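Local coordinates for putative molybdenum cofactor biosynthesis protein (Corynebacterium diphtheriae, PDB 2G2C) that probably binds molybdopterin and takes part in making the molybdenum cofactor, although its exact function is not established, at residues A9-S14 with S47-P52; A70-T75 with A133-N138; G101-I106 with G122-T127. All coordinates share one frame; numbering follows the deposited sequence. Where two conformers were deposited one is given.

Contact 1 of 3, residues A9-S14 with S47-P52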
loop_
_atom_site.group_PDB
_atom_site.type_symbol
_atom_site.label_atom_id
_atom_site.label_comp_id
_atom_site.label_asym_id
_atom_site.label_seq_id
_atom_site.Cartn_x
_atom_site.Cartn_y
_atom_site.Cartn_z
ATOM N N ALA A 9 -5.182 4.011 -4.806
ATOM C CA ALA A 9 -4.122 5.028 -4.739
ATOM C C ALA A 9 -2.786 4.378 -4.555
ATOM O O ALA A 9 -2.638 3.390 -3.785
ATOM C CB ALA A 9 -4.371 6.045 -3.596
ATOM N N ILE A 10 -1.800 4.949 -5.227
ATOM C CA ILE A 10 -0.408 4.521 -5.033
ATOM C C ILE A 10 0.386 5.632 -4.352
ATOM O O ILE A 10 0.258 6.825 -4.741
ATOM C CB ILE A 10 0.255 4.146 -6.386
ATOM C CG1 ILE A 10 -0.463 2.907 -6.982
ATOM C CG2 ILE A 10 1.810 4.040 -6.240
ATOM C CD1 ILE A 10 -0.110 2.606 -8.432
ATOM N N ILE A 11 1.185 5.244 -3.358
ATOM C CA ILE A 11 2.051 6.211 -2.651
ATOM C C ILE A 11 3.464 5.665 -2.629
ATOM O O ILE A 11 3.737 4.655 -1.967
ATOM C CB ILE A 11 1.564 6.443 -1.196
ATOM C CG1 ILE A 11 0.132 7.001 -1.239
ATOM C CG2 ILE A 11 2.536 7.346 -0.458
ATOM C CD1 ILE A 11 -0.625 6.947 0.128
ATOM N N VAL A 12 4.340 6.274 -3.427
ATOM C CA VAL A 12 5.719 5.819 -3.444
ATOM C C VAL A 12 6.520 6.685 -2.459
ATOM O O VAL A 12 6.502 7.898 -2.537
ATOM C CB VAL A 12 6.304 5.889 -4.880
ATOM C CG1 VAL A 12 7.789 5.650 -4.857
ATOM C CG2 VAL A 12 5.583 4.887 -5.781
ATOM N N VAL A 13 7.193 6.031 -1.523
ATOM C CA VAL A 13 7.830 6.720 -0.414
ATOM C C VAL A 13 9.353 6.613 -0.624
ATOM O O VAL A 13 9.935 5.513 -0.501
ATOM C CB VAL A 13 7.406 6.078 0.949
ATOM C CG1 VAL A 13 8.041 6.804 2.142
ATOM C CG2 VAL A 13 5.849 5.999 1.082
ATOM N N SER A 14 9.974 7.741 -0.974
ATOM C CA SER A 14 11.400 7.724 -1.338
ATOM C C SER A 14 11.942 9.114 -1.484
ATOM O O SER A 14 11.418 9.881 -2.270
ATOM C CB SER A 14 11.570 7.049 -2.707
ATOM O OG SER A 14 12.912 7.216 -3.219
ATOM N N SER A 47 -5.319 8.260 -7.832
ATOM C CA SER A 47 -4.226 9.077 -7.323
ATOM C C SER A 47 -2.920 8.292 -7.379
ATOM O O SER A 47 -2.931 7.115 -7.030
ATOM C CB SER A 47 -4.528 9.453 -5.865
ATOM O OG SER A 47 -3.471 10.190 -5.285
ATOM N N GLU A 48 -1.836 8.942 -7.784
ATOM C CA GLU A 48 -0.494 8.403 -7.519
ATOM C C GLU A 48 0.397 9.551 -7.137
ATOM O O GLU A 48 0.320 10.641 -7.725
ATOM C CB GLU A 48 0.087 7.621 -8.694
ATOM C CG GLU A 48 0.231 8.434 -9.967
ATOM C CD GLU A 48 1.519 9.266 -10.060
ATOM O OE1 GLU A 48 1.578 10.110 -10.984
ATOM O OE2 GLU A 48 2.463 9.107 -9.243
ATOM N N VAL A 49 1.194 9.345 -6.095
ATOM C CA VAL A 49 2.112 10.372 -5.627
ATOM C C VAL A 49 3.442 9.749 -5.225
ATOM O O VAL A 49 3.535 8.526 -5.018
ATOM C CB VAL A 49 1.520 11.188 -4.421
ATOM C CG1 VAL A 49 0.141 11.753 -4.774
ATOM C CG2 VAL A 49 1.383 10.285 -3.199
ATOM N N VAL A 50 4.471 10.598 -5.157
ATOM C CA VAL A 50 5.741 10.257 -4.555
ATOM C C VAL A 50 5.901 11.230 -3.390
ATOM O O VAL A 50 5.693 12.461 -3.550
ATOM C CB VAL A 50 6.920 10.454 -5.540
ATOM C CG1 VAL A 50 8.246 10.178 -4.801
ATOM C CG2 VAL A 50 6.726 9.570 -6.765
ATOM N N VAL A 51 6.264 10.714 -2.225
ATOM C CA VAL A 51 6.519 11.592 -1.072
ATOM C C VAL A 51 7.898 11.259 -0.503
ATOM O O VAL A 51 8.373 10.129 -0.634
ATOM C CB VAL A 51 5.383 11.413 0.026
ATOM C CG1 VAL A 51 4.031 11.820 -0.551
ATOM C CG2 VAL A 51 5.358 9.984 0.605
ATOM N N PRO A 52 8.534 12.244 0.149
ATOM C CA PRO A 52 9.742 11.953 0.891
ATOM C C PRO A 52 9.429 10.974 2.041
ATOM O O PRO A 52 8.267 10.829 2.473
ATOM C CB PRO A 52 10.138 13.309 1.510
ATOM C CG PRO A 52 9.373 14.327 0.742
ATOM C CD PRO A 52 8.128 13.659 0.226
HETATM O O HOH W 1 -1.911 8.610 -3.871
#

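Contact 2 of 3, residues A70-T75 with A133-N138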
loop_
_atom_site.group_PDB
_atom_site.type_symbol
_atom_site.label_atom_id
_atom_site.label_comp_id
_atom_site.label_asym_id
_atom_site.label_seq_id
_atom_site.Cartn_x
_atom_site.Cartn_y
_atom_site.Cartn_z
ATOM N N ALA A 70 -10.374 6.646 -1.996
ATOM C CA ALA A 70 -9.663 5.379 -2.276
ATOM C C ALA A 70 -10.027 4.295 -1.262
ATOM O O ALA A 70 -10.074 4.538 -0.043
ATOM C CB ALA A 70 -8.175 5.611 -2.262
ATOM N N ARG A 71 -10.320 3.119 -1.808
ATOM C CA ARG A 71 -10.580 1.953 -0.954
ATOM C C ARG A 71 -9.437 0.925 -0.972
ATOM O O ARG A 71 -9.461 -0.029 -0.226
ATOM C CB ARG A 71 -11.936 1.308 -1.251
ATOM C CG ARG A 71 -13.094 2.269 -0.909
ATOM C CD ARG A 71 -14.398 1.511 -0.910
ATOM N NE ARG A 71 -14.451 0.466 0.114
ATOM C CZ ARG A 71 -15.181 -0.647 0.028
ATOM N NH1 ARG A 71 -15.991 -0.861 -1.037
ATOM N NH2 ARG A 71 -15.102 -1.550 1.019
ATOM N N PHE A 72 -8.440 1.157 -1.835
ATOM C CA PHE A 72 -7.252 0.310 -1.862
ATOM C C PHE A 72 -6.092 1.265 -1.991
ATOM O O PHE A 72 -6.053 2.057 -2.935
ATOM C CB PHE A 72 -7.284 -0.672 -3.042
ATOM C CG PHE A 72 -6.021 -1.469 -3.174
ATOM C CD1 PHE A 72 -5.559 -2.236 -2.118
ATOM C CD2 PHE A 72 -5.253 -1.434 -4.335
ATOM C CE1 PHE A 72 -4.364 -2.975 -2.215
ATOM C CE2 PHE A 72 -4.044 -2.173 -4.421
ATOM C CZ PHE A 72 -3.623 -2.942 -3.382
ATOM N N ILE A 73 -5.196 1.248 -1.007
ATOM C CA ILE A 73 -4.038 2.113 -1.011
ATOM C C ILE A 73 -2.837 1.235 -0.876
ATOM O O ILE A 73 -2.767 0.431 0.069
ATOM C CB ILE A 73 -4.093 3.099 0.193
ATOM C CG1 ILE A 73 -5.328 4.001 0.063
ATOM C CG2 ILE A 73 -2.793 3.908 0.262
ATOM C CD1 ILE A 73 -5.574 4.960 1.252
ATOM N N ILE A 74 -1.903 1.357 -1.822
ATOM C CA ILE A 74 -0.663 0.570 -1.722
ATOM C C ILE A 74 0.514 1.557 -1.663
ATOM O O ILE A 74 0.590 2.473 -2.475
ATOM C CB ILE A 74 -0.539 -0.471 -2.848
ATOM C CG1 ILE A 74 0.732 -1.339 -2.615
ATOM C CG2 ILE A 74 -0.551 0.190 -4.203
ATOM C CD1 ILE A 74 0.643 -2.756 -3.208
ATOM N N THR A 75 1.380 1.377 -0.664
ATOM C CA THR A 75 2.582 2.199 -0.527
ATOM C C THR A 75 3.779 1.338 -0.959
ATOM O O THR A 75 3.746 0.096 -0.870
ATOM C CB THR A 75 2.807 2.678 0.928
ATOM O OG1 THR A 75 3.041 1.560 1.808
ATOM C CG2 THR A 75 1.564 3.451 1.434
ATOM N N ALA A 133 -14.851 1.053 4.131
ATOM C CA ALA A 133 -13.494 0.792 4.650
ATOM C C ALA A 133 -12.514 0.606 3.500
ATOM O O ALA A 133 -12.914 0.130 2.439
ATOM C CB ALA A 133 -13.492 -0.440 5.553
ATOM N N ALA A 134 -11.257 0.986 3.733
ATOM C CA ALA A 134 -10.199 0.799 2.754
ATOM C C ALA A 134 -9.206 -0.261 3.234
ATOM O O ALA A 134 -9.037 -0.465 4.441
ATOM C CB ALA A 134 -9.470 2.098 2.516
ATOM N N LEU A 135 -8.576 -0.927 2.276
ATOM C CA LEU A 135 -7.462 -1.835 2.530
ATOM C C LEU A 135 -6.157 -1.101 2.224
ATOM O O LEU A 135 -6.039 -0.512 1.150
ATOM C CB LEU A 135 -7.570 -3.010 1.577
ATOM C CG LEU A 135 -6.407 -4.000 1.562
ATOM C CD1 LEU A 135 -6.300 -4.780 2.905
ATOM C CD2 LEU A 135 -6.610 -4.959 0.376
ATOM N N ILE A 136 -5.205 -1.091 3.153
ATOM C CA ILE A 136 -3.921 -0.444 2.943
ATOM C C ILE A 136 -2.866 -1.535 3.016
ATOM O O ILE A 136 -2.908 -2.392 3.935
ATOM C CB ILE A 136 -3.659 0.636 4.012
ATOM C CG1 ILE A 136 -4.820 1.635 4.067
ATOM C CG2 ILE A 136 -2.331 1.373 3.727
ATOM C CD1 ILE A 136 -4.625 2.700 5.088
ATOM N N VAL A 137 -1.930 -1.508 2.054
ATOM C CA VAL A 137 -0.861 -2.521 1.961
ATOM C C VAL A 137 0.449 -1.775 1.818
ATOM O O VAL A 137 0.584 -0.923 0.928
ATOM C CB VAL A 137 -1.063 -3.399 0.686
ATOM C CG1 VAL A 137 0.163 -4.281 0.389
ATOM C CG2 VAL A 137 -2.309 -4.253 0.814
ATOM N N ASN A 138 1.407 -2.090 2.700
ATOM C CA ASN A 138 2.778 -1.542 2.595
ATOM C C ASN A 138 3.672 -2.527 1.859
ATOM O O ASN A 138 3.918 -3.635 2.371
ATOM C CB ASN A 138 3.422 -1.373 3.980
ATOM C CG ASN A 138 2.708 -0.389 4.887
ATOM O OD1 ASN A 138 2.853 -0.516 6.095
ATOM N ND2 ASN A 138 2.021 0.614 4.334
#

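Contact 3 of 3, residues G101-I106 with G122-T127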
loop_
_atom_site.group_PDB
_atom_site.type_symbol
_atom_site.label_atom_id
_atom_site.label_comp_id
_atom_site.label_asym_id
_atom_site.label_seq_id
_atom_site.Cartn_x
_atom_site.Cartn_y
_atom_site.Cartn_z
ATOM N N GLY A 101 -2.001 -12.419 9.006
ATOM C CA GLY A 101 -1.877 -13.645 8.187
ATOM C C GLY A 101 -1.332 -13.277 6.811
ATOM O O GLY A 101 -0.456 -13.943 6.281
ATOM N N LEU A 102 -1.872 -12.219 6.199
ATOM C CA LEU A 102 -1.379 -11.818 4.880
ATOM C C LEU A 102 0.083 -11.342 4.954
ATOM O O LEU A 102 0.904 -11.688 4.086
ATOM C CB LEU A 102 -2.275 -10.741 4.270
ATOM C CG LEU A 102 -3.732 -11.155 3.965
ATOM C CD1 LEU A 102 -4.579 -9.998 3.366
ATOM C CD2 LEU A 102 -3.783 -12.364 3.072
ATOM N N GLU A 103 0.421 -10.533 5.969
ATOM C CA GLU A 103 1.814 -10.174 6.190
ATOM C C GLU A 103 2.710 -11.402 6.274
ATOM O O GLU A 103 3.808 -11.429 5.734
ATOM C CB GLU A 103 1.979 -9.391 7.508
ATOM C CG GLU A 103 1.121 -8.122 7.488
ATOM C CD GLU A 103 1.084 -7.370 8.791
ATOM O OE1 GLU A 103 1.881 -7.702 9.698
ATOM O OE2 GLU A 103 0.241 -6.441 8.887
ATOM N N GLN A 104 2.254 -12.382 7.033
ATOM C CA GLN A 104 3.012 -13.609 7.224
ATOM C C GLN A 104 3.166 -14.372 5.910
ATOM O O GLN A 104 4.265 -14.906 5.635
ATOM C CB GLN A 104 2.361 -14.461 8.328
ATOM C CG GLN A 104 2.524 -13.767 9.680
ATOM C CD GLN A 104 1.790 -14.482 10.770
ATOM O OE1 GLN A 104 1.549 -15.691 10.669
ATOM N NE2 GLN A 104 1.453 -13.754 11.844
ATOM N N GLN A 105 2.104 -14.420 5.097
ATOM C CA GLN A 105 2.155 -15.120 3.805
ATOM C C GLN A 105 3.122 -14.429 2.850
ATOM O O GLN A 105 3.815 -15.082 2.087
ATOM C CB GLN A 105 0.763 -15.205 3.163
ATOM C CG GLN A 105 -0.163 -16.174 3.852
ATOM C CD GLN A 105 -1.376 -16.554 3.015
ATOM O OE1 GLN A 105 -1.805 -17.725 3.007
ATOM N NE2 GLN A 105 -1.947 -15.570 2.307
ATOM N N ILE A 106 3.163 -13.093 2.915
ATOM C CA ILE A 106 4.067 -12.346 2.040
ATOM C C ILE A 106 5.506 -12.744 2.357
ATOM O O ILE A 106 6.338 -12.931 1.446
ATOM C CB ILE A 106 3.872 -10.822 2.191
ATOM C CG1 ILE A 106 2.566 -10.395 1.561
ATOM C CG2 ILE A 106 5.081 -10.064 1.625
ATOM C CD1 ILE A 106 2.092 -9.007 2.046
ATOM N N GLY A 122 6.581 -3.744 6.780
ATOM C CA GLY A 122 5.340 -3.284 6.143
ATOM C C GLY A 122 4.141 -4.017 6.682
ATOM O O GLY A 122 4.222 -5.236 6.901
ATOM N N ILE A 123 3.036 -3.278 6.912
ATOM C CA ILE A 123 1.818 -3.914 7.402
ATOM C C ILE A 123 0.714 -3.967 6.340
ATOM O O ILE A 123 0.798 -3.313 5.292
ATOM C CB ILE A 123 1.329 -3.301 8.750
ATOM C CG1 ILE A 123 0.976 -1.839 8.546
ATOM C CG2 ILE A 123 2.408 -3.518 9.817
ATOM C CD1 ILE A 123 0.274 -1.232 9.766
ATOM N N VAL A 124 -0.321 -4.755 6.645
ATOM C CA VAL A 124 -1.532 -4.841 5.827
ATOM C C VAL A 124 -2.700 -4.732 6.771
ATOM O O VAL A 124 -2.718 -5.380 7.810
ATOM C CB VAL A 124 -1.667 -6.201 5.072
ATOM C CG1 VAL A 124 -2.942 -6.244 4.232
ATOM C CG2 VAL A 124 -0.418 -6.419 4.174
ATOM N N GLY A 125 -3.694 -3.929 6.412
ATOM C CA GLY A 125 -4.864 -3.870 7.294
ATOM C C GLY A 125 -5.997 -3.129 6.665
ATOM O O GLY A 125 -5.814 -2.528 5.583
ATOM N N VAL A 126 -7.147 -3.100 7.356
ATOM C CA VAL A 126 -8.286 -2.311 6.825
ATOM C C VAL A 126 -8.648 -1.190 7.785
ATOM O O VAL A 126 -8.346 -1.277 8.976
ATOM C CB VAL A 126 -9.551 -3.204 6.582
ATOM C CG1 VAL A 126 -9.308 -4.231 5.492
ATOM C CG2 VAL A 126 -9.980 -3.938 7.843
ATOM N N THR A 127 -9.293 -0.139 7.249
ATOM C CA THR A 127 -9.564 1.061 8.049
ATOM C C THR A 127 -10.919 1.019 8.738
ATOM O O THR A 127 -11.270 1.936 9.470
ATOM C CB THR A 127 -9.524 2.340 7.215
ATOM O OG1 THR A 127 -10.567 2.241 6.238
ATOM C CG2 THR A 127 -8.122 2.534 6.582
HETATM O O HOH W 2 4.704 -7.137 8.878
#

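Contact 1 of 3, residues A9-S14 with S47-P52
Two neighbouring strands run parallel, 15° apart, and residues in register turn their side chains to the same face of the sheet. Ile11 and Val13 share one face with Val49 and Val51. Ile10 and Val12 share the other with Glu48 and Val50. On the first face Ile11 and Val49 lie side by side and point the same way, Ile11 CG1 meeting Val49 CG2 at 4.0 Å. Val49 and Val51 both carry CG2 in the crowded position between backbone N and carbonyl carbon. Val51 crosses Ile11 and Val13 obliquely, with Val51 CG2 4.0 Å from both Ile11 CG2 and Val13 CG2. Ile11 CG2 lies against both Val49 and Val51.

On the other face Val12 CB rests against Val50 CG2 at 4.2 Å. Val50 CG1, anti to the backbone N, lies 3.7 Å from Val12 O. Glu48 meets Ile10 through CB. Its chain then bends at chi2 (84°), and the carboxylate leads away from strand 9-13.

Five backbone hydrogen bonds join the strands. The straightest runs from Val12 N to Val49 O, 2.9 Å long with 177° at the hydrogen, and lies in the carbonyl plane. Ile10 O is gripped twice, by Val49 N and by a water that donates to it at 2.9 Å. The same water is 2.6 Å from Ser47 OG, so it bridges the strands.

Helix 55-67 packs on Ile11 and Val13. Helix 26-34 packs on Ile10 and Val12, and helix 15-19 on Val12 and Val50. Ser14 ends the segment as the N-cap of helix 15-19, its OG bonded to Ile17 N. Two parallel strands joined through helices form a beta-alpha-beta crossover, here at the edge of the layered alpha/beta fold of the molybdopterin-binding family.

Contact 2 of 3, residues A70-T75 with A133-N138
Arg71 reaches along the backbone of Ala133 from just before strand 72-76. Arg71 CB and CG each pass 4.0 Å from Ala133 O, and CD is slightly nearer. The chain is extended at chi2 and bends at chi3 (63°), which turns the guanidinium side-on to the carbonyl. Arg71 NE donates to Ala133 O at 2.8 Å, and NH2 donates to the same Ala133 O at 3.1 Å. The NE bond is the straighter of the two. Arg71 CZ lies behind the two N-H groups, 3.4 Å from Ala133 O. The oxygen lies almost in the guanidinium plane, so two donors grip one acceptor at the edge of the group. NH2 also forms a salt bridge with Asp165 of helix 157-165, which fixes the tip further.

Beyond this grip the segments become two parallel strands at the centre of the sheet of the alpha/beta molybdopterin-binding fold. Backbone hydrogen bonds alternate across them, from Leu135 N to Arg71 O through to Thr75 N and Val137 O.

Phe72 and Leu135 lie side by side on one face, with Phe72 CD1 3.8 Å from Leu135 CD2. The Phe72 ring also meets Val137 by its edge, CE1 to CG2 at 3.9 Å. Next along, Ile74 CD1 touches Val137 CG1 at 3.9 Å. On the other face Asn138 ND2 donates to Thr75 OG1 at 2.9 Å. This bond is bent, 135° at the hydrogen, and OG1 lies 29° out of the amide plane. The buried amide has further partners: ND2 bonds Thr91 OG1, and OD1 accepts from Ile123 N.

Contact 3 of 3, residues G101-I106 with G122-T127
Glu103 leaves its helix with CG beside the backbone N and anti to the carbonyl carbon (chi1 -58°), and the chain stays extended at chi2 (173°). This carries the carboxylate to the start of strand 124-126. Val124 sets CG1 anti to its own backbone N and CG2 anti to its carbonyl carbon, so both methyls meet the helix.

Val124 N donates to Glu103 OE2 at 2.9 Å. The bond is nearly straight, 167° at the hydrogen, but the donor approaches from above the carboxylate plane. Ile123 CB is also close, 3.3 Å from Glu103 OE2. Glu103 OE1 has a different task. A water donates to OE1 at 3.0 Å and to Gly122 O at 2.8 Å, linking the same side chain to the loop before the strand. Arg98 NE makes a salt bridge to Glu103 OE2, which therefore has two partners. These donors would be expected to keep the carboxylate ionised.

The apolar part lies beside this polar grip. Glu103 and Val124 slide past each other in opposite directions, with Glu103 CG 4.0 Å from Val124 CG2. Leu102 crosses Val124 at about a right angle, CD1 to CG1 at 4.2 Å. Ile106 crosses it obliquely, its CD1 lying 4.2 Å from Val124 CG2. One valine thus meets three side chains of the same helix.

The helix runs roughly antiparallel to the strand, in a helix-on-sheet packing typical of alpha/beta folds. Leu102 and Ile106 also touch helix 143-153. Strand 124-126 lies between strand 135-139, whose Leu135 and Val137 Val124 touches, and the short strand 97-98, which carries Arg98.

In the fold
All three contacts involve strands of one mixed sheet. Contact 2 lies near the centre of the chain and is almost wholly buried. Contacts 1 and 3 are partly buried and sit on opposite sides of that centre, without touching. Contacts 1 and 2 pair parallel strands, and strand 5-13 bonds to strand 72-76 between them. Contact 3 sets a helix against a strand antiparallel to its neighbour 135-139, and is nested in the loop closed by contact 2. Contact 1 is mainly backbone bonding and aliphatic packing, with one water bridging the strands. Contact 2 adds side-chain bonds from partly exposed arginine and buried asparagine, whereas contact 3 combines one carboxylate's hydrogen bond with packing on a single valine.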